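PDB 6HCP: BauA from Acinetobacter baumannii, which probably serves as an outer-membrane receptor and TonB-dependent transporter that takes up iron as the ferric complex of the siderophore preacinetobactin. Local coordinates for residues F127-P132 and A247-D252. Residues are numbered along the deposited sequence; the frame is centred on the assembly and turned at random.
Sequences FYRTSP and ALDHVD. With EDO (1,2-ethanediol), chain Z.
Arg129 and Asp249 form a bidentate salt bridge that joins the plug domain to the inner face of the barrel. The grip is side-on: Arg129 NE donates to Asp249 OD1 at 3.0 Å with an N-H...O angle of 164°, and Arg129 NH2 reaches Asp249 OD2 at 2.9 Å. The pair is nevertheless not coplanar, since the guanidinium and carboxylate planes are turned 43° apart. OD1 lies almost in the guanidinium plane but receives NE from above the carboxylate plane, whereas OD2 is met on its syn side. Each side chain leaves its backbone with CG anti to N (chi1 177° in both), and the arginine chain then bends at chi2 and chi3, bringing the NE edge round to the acid.

Further hydrogen bonds involve both charged groups. Arg129 NH2 also bonds to the carbonyl oxygen of Gly99, and Asp249 OD2 accepts a second bond, from O1 of a 1,2-ethanediol at 2.7 Å. This diol, probably left from the crystallisation liquor, bonds in addition to Thr285 and lies against Tyr128, whose CB is 3.6 Å from its O2.

Van der Waals contact beyond the ion pair is slight: CG2 of Val251, two residues along the strand from Asp249 and on the same side of it, lies 3.6 Å from Arg129 NH2, oblique to the guanidinium. Of the 134 Å² buried between the segments, Arg129 and Asp249 contribute 69 and 49 Å² and Val251 only 15 Å².

Residues 127-132 run through the plug loop between strands 121-122 and 135-142, where Tyr128 shares backbone hydrogen bonds with Glu102 and packs edge-to-face on Trp100. Residues 247-252 end strand 238-252, held in the barrel wall between antiparallel neighbours 221-234 and 282-297, as expected of a plug-filled TonB-dependent receptor.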
# COMPACT_ATOMS: atom_id res chain seq x y z
N PHE A 127 25.24 -16.44 -19.31
CA PHE A 127 26.42 -15.68 -18.92
C PHE A 127 26.14 -14.74 -17.74
O PHE A 127 26.94 -14.66 -16.83
CB PHE A 127 26.91 -14.87 -20.12
CG PHE A 127 28.34 -14.41 -20.04
CD1 PHE A 127 29.38 -15.29 -20.30
CD2 PHE A 127 28.66 -13.09 -19.79
CE1 PHE A 127 30.70 -14.84 -20.34
CE2 PHE A 127 29.98 -12.65 -19.79
CZ PHE A 127 31.00 -13.53 -20.05
N TYR A 128 24.99 -14.05 -17.75
CA TYR A 128 24.77 -12.93 -16.82
C TYR A 128 23.47 -13.08 -16.01
O TYR A 128 23.35 -12.47 -14.94
CB TYR A 128 24.73 -11.61 -17.57
CG TYR A 128 26.06 -10.98 -17.88
CD1 TYR A 128 27.17 -11.15 -17.08
CD2 TYR A 128 26.21 -10.24 -19.04
CE1 TYR A 128 28.37 -10.51 -17.35
CE2 TYR A 128 27.38 -9.55 -19.31
CZ TYR A 128 28.48 -9.73 -18.49
OH TYR A 128 29.63 -9.09 -18.81
N ARG A 129 22.44 -13.73 -16.56
CA ARG A 129 21.21 -13.95 -15.78
C ARG A 129 20.54 -15.24 -16.24
O ARG A 129 20.45 -15.49 -17.43
CB ARG A 129 20.24 -12.77 -15.93
CG ARG A 129 18.90 -12.94 -15.22
CD ARG A 129 18.38 -11.62 -14.67
NE ARG A 129 18.25 -10.62 -15.70
CZ ARG A 129 18.81 -9.43 -15.69
NH1 ARG A 129 19.23 -8.88 -14.55
NH2 ARG A 129 18.80 -8.73 -16.81
N THR A 130 20.10 -16.04 -15.27
CA THR A 130 19.51 -17.33 -15.50
C THR A 130 18.11 -17.36 -14.89
O THR A 130 17.97 -17.35 -13.67
CB THR A 130 20.40 -18.45 -14.94
OG1 THR A 130 21.65 -18.40 -15.63
CG2 THR A 130 19.77 -19.82 -15.13
N SER A 131 17.10 -17.58 -15.74
CA SER A 131 15.73 -17.86 -15.26
C SER A 131 15.63 -19.34 -14.89
O SER A 131 16.20 -20.20 -15.55
CB SER A 131 14.68 -17.44 -16.28
OG SER A 131 13.39 -17.35 -15.66
N PRO A 132 15.09 -19.67 -13.71
CA PRO A 132 15.30 -21.01 -13.16
C PRO A 132 14.29 -22.13 -13.50
O PRO A 132 14.34 -23.19 -12.86
CB PRO A 132 15.23 -20.76 -11.65
CG PRO A 132 14.30 -19.58 -11.50
CD PRO A 132 14.56 -18.72 -12.71
N ALA A 247 18.00 -19.54 -24.52
CA ALA A 247 17.46 -18.52 -23.58
C ALA A 247 17.66 -17.13 -24.16
O ALA A 247 18.61 -16.86 -24.88
CB ALA A 247 18.11 -18.64 -22.21
N LEU A 248 16.76 -16.23 -23.75
CA LEU A 248 16.85 -14.82 -24.06
C LEU A 248 16.52 -14.04 -22.78
O LEU A 248 15.62 -14.44 -22.04
CB LEU A 248 15.84 -14.47 -25.16
CG LEU A 248 15.57 -12.98 -25.34
CD1 LEU A 248 16.72 -12.32 -26.08
CD2 LEU A 248 14.27 -12.74 -26.08
N ASP A 249 17.30 -12.99 -22.52
CA ASP A 249 17.06 -12.03 -21.44
C ASP A 249 17.20 -10.64 -22.06
O ASP A 249 18.20 -10.35 -22.74
CB ASP A 249 18.03 -12.27 -20.28
CG ASP A 249 17.91 -11.26 -19.14
OD1 ASP A 249 17.06 -11.49 -18.26
OD2 ASP A 249 18.49 -10.17 -19.25
N HIS A 250 16.16 -9.82 -21.90
CA HIS A 250 16.13 -8.50 -22.50
C HIS A 250 15.48 -7.51 -21.53
O HIS A 250 14.37 -7.76 -21.07
CB HIS A 250 15.38 -8.53 -23.84
CG HIS A 250 15.33 -7.21 -24.53
ND1 HIS A 250 16.09 -6.93 -25.66
CD2 HIS A 250 14.68 -6.07 -24.23
CE1 HIS A 250 15.86 -5.69 -26.04
NE2 HIS A 250 14.99 -5.14 -25.19
N VAL A 251 16.16 -6.40 -21.27
CA VAL A 251 15.61 -5.34 -20.42
C VAL A 251 15.69 -4.03 -21.21
O VAL A 251 16.74 -3.64 -21.69
CB VAL A 251 16.34 -5.18 -19.08
CG1 VAL A 251 15.68 -4.10 -18.22
CG2 VAL A 251 16.43 -6.50 -18.33
N ASP A 252 14.53 -3.39 -21.38
CA ASP A 252 14.44 -2.00 -21.83
C ASP A 252 14.35 -1.13 -20.57
O ASP A 252 13.64 -1.48 -19.65
CB ASP A 252 13.22 -1.79 -22.73
CG ASP A 252 13.34 -2.42 -24.12
OD1 ASP A 252 14.43 -2.37 -24.69
OD2 ASP A 252 12.34 -3.01 -24.58
C1 EDO Z . 21.64 -9.25 -19.72
O1 EDO Z . 20.55 -9.20 -20.67
C2 EDO Z . 21.41 -10.36 -18.73
O2 EDO Z . 21.61 -11.63 -19.38